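Local coordinates for T cell receptor mu chain (Monodelphis domestica, PDB 7L15), which forms the mu chain of the marsupial gamma mu T cell receptor and probably takes part in antigen recognition at the T cell surface, at residues E93-G96 / L97-G101; G169-I172 / S173-L177. All coordinates share one frame; numbering follows the deposited sequence.

Overall arrangement
The chain runs first through an immunoglobulin V-set domain and then through a C1-set domain. Interaction 1 comes late in the first. It closes the short loop between strands 87-92 and 101-109, and it ties the bend of this loop to the chain just before it. Interaction 2 follows in the second domain. It closes the corner between strands 170-173 and 175-181, where the chain passes from one sheet of the sandwich to the other. The two contacts lie in series and neither nest nor cross. The centres of interactions 1 and 2 are about 35 Å apart, and the nearest atoms of interactions 1 and 2 are about 17 Å apart. Each is a local tie within its own domain.

Interaction 1: residues E93-G96 / L97-G101; sequences EDLG and LRDSG
Asp99 folds back over Gly96 and grips it twice, once through its side chain and once through its backbone. Asp99 CB lies 3.7 Å from CD2 of Leu95, whose branch crosses the aspartate at a slant. Asp99 CB is also 3.4 Å from Gly96 O. With chi1 at -62°, Asp99 CG stands beside its own backbone N and turns toward the preceding chain. At the tip, Asp99 OD2 accepts a hydrogen bond from Gly96 N at 2.8 Å through its anti lone pair, the one facing away from OD1. The bond is nearly straight, with an N-H...O angle of 171°. Asp99 OD2 also lies 3.4 Å from Leu95 CA. The return bond runs from Asp99 N to Gly96 O at 2.9 Å. This bond closes a type I turn, with Leu97 and Arg98 at its two central positions in the 3-10 segment.

Asp99 is buried. OD1 makes a salt bridge to Arg76 NH2, which probably helps to stabilise the negative charge. Ser100 OG is held mainly by Val128 N of strand 124-129, with a weak bond to Leu97 O at 3.4 Å. The sequence Asp-Ser-Gly leads into strand 101-109, where Tyr103 OH bonds Asp99 O in a tyrosine corner. This arrangement is familiar from V domains: the bend joins strand 87-92 to strand 101-109, with Arg76 reaching in from just before strand 77-82.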
loop_
_atom_site.group_PDB
_atom_site.type_symbol
_atom_site.label_atom_id
_atom_site.label_comp_id
_atom_site.label_asym_id
_atom_site.label_seq_id
_atom_site.Cartn_x
_atom_site.Cartn_y
_atom_site.Cartn_z
ATOM N N GLU A 93 16.278 -2.919 13.814
ATOM C CA GLU A 93 16.246 -4.192 14.502
ATOM C C GLU A 93 14.827 -4.701 14.552
ATOM O O GLU A 93 13.866 -3.934 14.440
ATOM C CB GLU A 93 16.789 -4.051 15.915
ATOM C CG GLU A 93 18.155 -3.442 15.939
ATOM C CD GLU A 93 18.930 -3.853 17.155
ATOM O OE1 GLU A 93 19.290 -2.958 17.938
ATOM O OE2 GLU A 93 19.166 -5.073 17.332
ATOM N N ASP A 94 14.710 -6.022 14.724
ATOM C CA ASP A 94 13.437 -6.686 14.998
ATOM C C ASP A 94 12.424 -6.449 13.878
ATOM O O ASP A 94 11.286 -6.035 14.116
ATOM C CB ASP A 94 12.868 -6.258 16.358
ATOM C CG ASP A 94 11.789 -7.213 16.855
ATOM O OD1 ASP A 94 11.670 -8.304 16.267
ATOM O OD2 ASP A 94 11.059 -6.885 17.816
ATOM N N LEU A 95 12.848 -6.731 12.642
ATOM C CA LEU A 95 11.983 -6.532 11.487
ATOM C C LEU A 95 10.688 -7.321 11.623
ATOM O O LEU A 95 10.672 -8.457 12.111
ATOM C CB LEU A 95 12.692 -6.968 10.205
ATOM C CG LEU A 95 13.824 -6.120 9.636
ATOM C CD1 LEU A 95 14.462 -6.873 8.469
ATOM C CD2 LEU A 95 13.270 -4.786 9.184
ATOM N N GLY A 96 9.596 -6.717 11.153
ATOM C CA GLY A 96 8.332 -7.406 11.014
ATOM C C GLY A 96 7.735 -7.110 9.652
ATOM O O GLY A 96 8.316 -6.378 8.839
ATOM N N LEU A 97 6.550 -7.685 9.429
ATOM C CA LEU A 97 5.902 -7.586 8.123
ATOM C C LEU A 97 5.643 -6.144 7.715
ATOM O O LEU A 97 5.693 -5.820 6.522
ATOM C CB LEU A 97 4.586 -8.356 8.137
ATOM C CG LEU A 97 4.722 -9.831 8.523
ATOM C CD1 LEU A 97 3.362 -10.504 8.436
ATOM C CD2 LEU A 97 5.760 -10.564 7.663
ATOM N N ARG A 98 5.355 -5.267 8.681
ATOM C CA ARG A 98 5.084 -3.874 8.345
ATOM C C ARG A 98 6.319 -3.130 7.858
ATOM O O ARG A 98 6.177 -2.035 7.313
ATOM C CB ARG A 98 4.477 -3.146 9.549
ATOM C CG ARG A 98 2.944 -3.222 9.637
ATOM C CD ARG A 98 2.475 -3.899 10.931
ATOM N NE ARG A 98 3.250 -3.492 12.106
ATOM C CZ ARG A 98 3.210 -4.109 13.287
ATOM N NH1 ARG A 98 3.953 -3.669 14.296
ATOM N NH2 ARG A 98 2.432 -5.172 13.462
ATOM N N ASP A 99 7.523 -3.689 8.013
ATOM C CA ASP A 99 8.717 -2.992 7.547
ATOM C C ASP A 99 9.019 -3.207 6.067
ATOM O O ASP A 99 10.015 -2.655 5.589
ATOM C CB ASP A 99 9.921 -3.421 8.377
ATOM C CG ASP A 99 9.761 -3.065 9.847
ATOM O OD1 ASP A 99 9.533 -1.867 10.143
ATOM O OD2 ASP A 99 9.819 -3.982 10.692
ATOM N N SER A 100 8.211 -3.999 5.348
ATOM C CA SER A 100 8.420 -4.225 3.920
ATOM C C SER A 100 8.158 -2.958 3.110
ATOM O O SER A 100 7.284 -2.158 3.427
ATOM C CB SER A 100 7.495 -5.337 3.404
ATOM O OG SER A 100 7.797 -6.580 4.013
ATOM N N GLY A 101 8.916 -2.789 2.044
ATOM C CA GLY A 101 8.700 -1.671 1.159
ATOM C C GLY A 101 10.004 -1.248 0.506
ATOM O O GLY A 101 10.986 -1.985 0.495
#

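Interaction 2: residues G169-I172 / S173-L177; sequences GTLI and SAQSL
Gln175 NE2 donates a hydrogen bond to Ile172 O over 2.9 Å. The N-H...O angle is 162°, and the acceptor lies close to the amide plane of the glutamine. The donor is tilted 27° from the plane of the Ile172 carbonyl. The bond spans the bend at Ser173 and Ala174, so a side chain just after the bend holds the backbone just before it. Gln175 can do this because its CG stands beside its own backbone N (chi1 -71°) and the chain beyond CG is extended, which carries the amide back across the bend.

The aliphatic part of the glutamine joins in. Gln175 CG packs 3.7 Å from CG1 of Ile172 and equally near Ile172 O. Leu171 crosses the glutamine at about a right angle. Leu171 CD2 touches Gln175 NE2 at 3.2 Å and lies 3.9 Å from Gln175 OE1. Gln175 NE2 is also 3.1 Å from Ile172 N, but both are donors, so no bond forms there.

The other end of the amide is held as well. Gln175 OE1 accepts bonds from Leu165 N, in strand 162-167, and from His191 NE2, in strand 187-194. The Leu165 bond marks OE1 as the acceptor and helps to fix the rotation of the amide. Ala174 takes a positive phi where the chain turns the corner.

The strands on either side of this corner belong to different sheets. Strand 170-173 is at the edge of one, beside 162-167, and 175-181 is at the edge of the other, beside 187-194. A crossover of this kind between the two sheets is characteristic of the C1-set immunoglobulin sandwich, and here the amide of Gln175 bridges it.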
loop_
_atom_site.group_PDB
_atom_site.type_symbol
_atom_site.label_atom_id
_atom_site.label_comp_id
_atom_site.label_asym_id
_atom_site.label_seq_id
_atom_site.Cartn_x
_atom_site.Cartn_y
_atom_site.Cartn_z
ATOM N N GLY A 169 -15.743 -33.929 -9.739
ATOM C CA GLY A 169 -14.529 -34.410 -10.352
ATOM C C GLY A 169 -13.885 -33.473 -11.351
ATOM O O GLY A 169 -12.700 -33.653 -11.662
ATOM N N THR A 170 -14.600 -32.482 -11.872
ATOM C CA THR A 170 -13.999 -31.604 -12.869
ATOM C C THR A 170 -13.821 -30.180 -12.334
ATOM O O THR A 170 -14.655 -29.673 -11.567
ATOM C CB THR A 170 -14.815 -31.627 -14.165
ATOM O OG1 THR A 170 -16.169 -31.246 -13.894
ATOM C CG2 THR A 170 -14.809 -33.051 -14.771
ATOM N N LEU A 171 -12.699 -29.558 -12.726
ATOM C CA LEU A 171 -12.330 -28.223 -12.267
ATOM C C LEU A 171 -13.433 -27.226 -12.564
ATOM O O LEU A 171 -13.962 -27.188 -13.674
ATOM C CB LEU A 171 -11.048 -27.771 -12.952
ATOM C CG LEU A 171 -9.682 -28.195 -12.429
ATOM C CD1 LEU A 171 -8.658 -27.718 -13.414
ATOM C CD2 LEU A 171 -9.411 -27.588 -11.062
ATOM N N ILE A 172 -13.784 -26.403 -11.580
ATOM C CA ILE A 172 -14.821 -25.415 -11.853
ATOM C C ILE A 172 -14.163 -24.223 -12.535
ATOM O O ILE A 172 -12.934 -24.106 -12.556
ATOM C CB ILE A 172 -15.591 -24.992 -10.581
ATOM C CG1 ILE A 172 -14.755 -24.088 -9.685
ATOM C CG2 ILE A 172 -16.032 -26.201 -9.782
ATOM C CD1 ILE A 172 -15.489 -23.650 -8.401
ATOM N N SER A 173 -14.977 -23.345 -13.109
ATOM C CA SER A 173 -14.495 -22.169 -13.809
ATOM C C SER A 173 -14.121 -21.048 -12.835
ATOM O O SER A 173 -14.573 -20.996 -11.686
ATOM C CB SER A 173 -15.565 -21.666 -14.779
ATOM O OG SER A 173 -16.762 -21.374 -14.078
ATOM N N ALA A 174 -13.271 -20.143 -13.325
ATOM C CA ALA A 174 -12.953 -18.875 -12.658
ATOM C C ALA A 174 -12.345 -19.063 -11.261
ATOM O O ALA A 174 -12.594 -18.268 -10.350
ATOM C CB ALA A 174 -14.184 -17.967 -12.596
ATOM N N GLN A 175 -11.516 -20.098 -11.102
ATOM C CA GLN A 175 -10.755 -20.295 -9.870
ATOM C C GLN A 175 -9.580 -19.331 -9.798
ATOM O O GLN A 175 -8.960 -19.024 -10.820
ATOM C CB GLN A 175 -10.228 -21.727 -9.786
ATOM C CG GLN A 175 -11.283 -22.769 -9.529
ATOM C CD GLN A 175 -10.710 -24.175 -9.517
ATOM O OE1 GLN A 175 -9.802 -24.492 -8.735
ATOM N NE2 GLN A 175 -11.237 -25.026 -10.385
ATOM N N SER A 176 -9.264 -18.872 -8.578
ATOM C CA SER A 176 -8.138 -17.968 -8.329
ATOM C C SER A 176 -7.804 -17.931 -6.834
ATOM O O SER A 176 -8.702 -17.918 -5.988
ATOM C CB SER A 176 -8.432 -16.553 -8.829
ATOM O OG SER A 176 -9.557 -16.032 -8.158
ATOM N N LEU A 177 -6.509 -17.851 -6.528
ATOM C CA LEU A 177 -5.979 -18.077 -5.189
ATOM C C LEU A 177 -5.330 -16.815 -4.639
ATOM O O LEU A 177 -4.486 -16.208 -5.304
ATOM C CB LEU A 177 -4.939 -19.198 -5.218
ATOM C CG LEU A 177 -4.199 -19.445 -3.905
ATOM C CD1 LEU A 177 -5.128 -20.082 -2.896
ATOM C CD2 LEU A 177 -3.012 -20.326 -4.164
#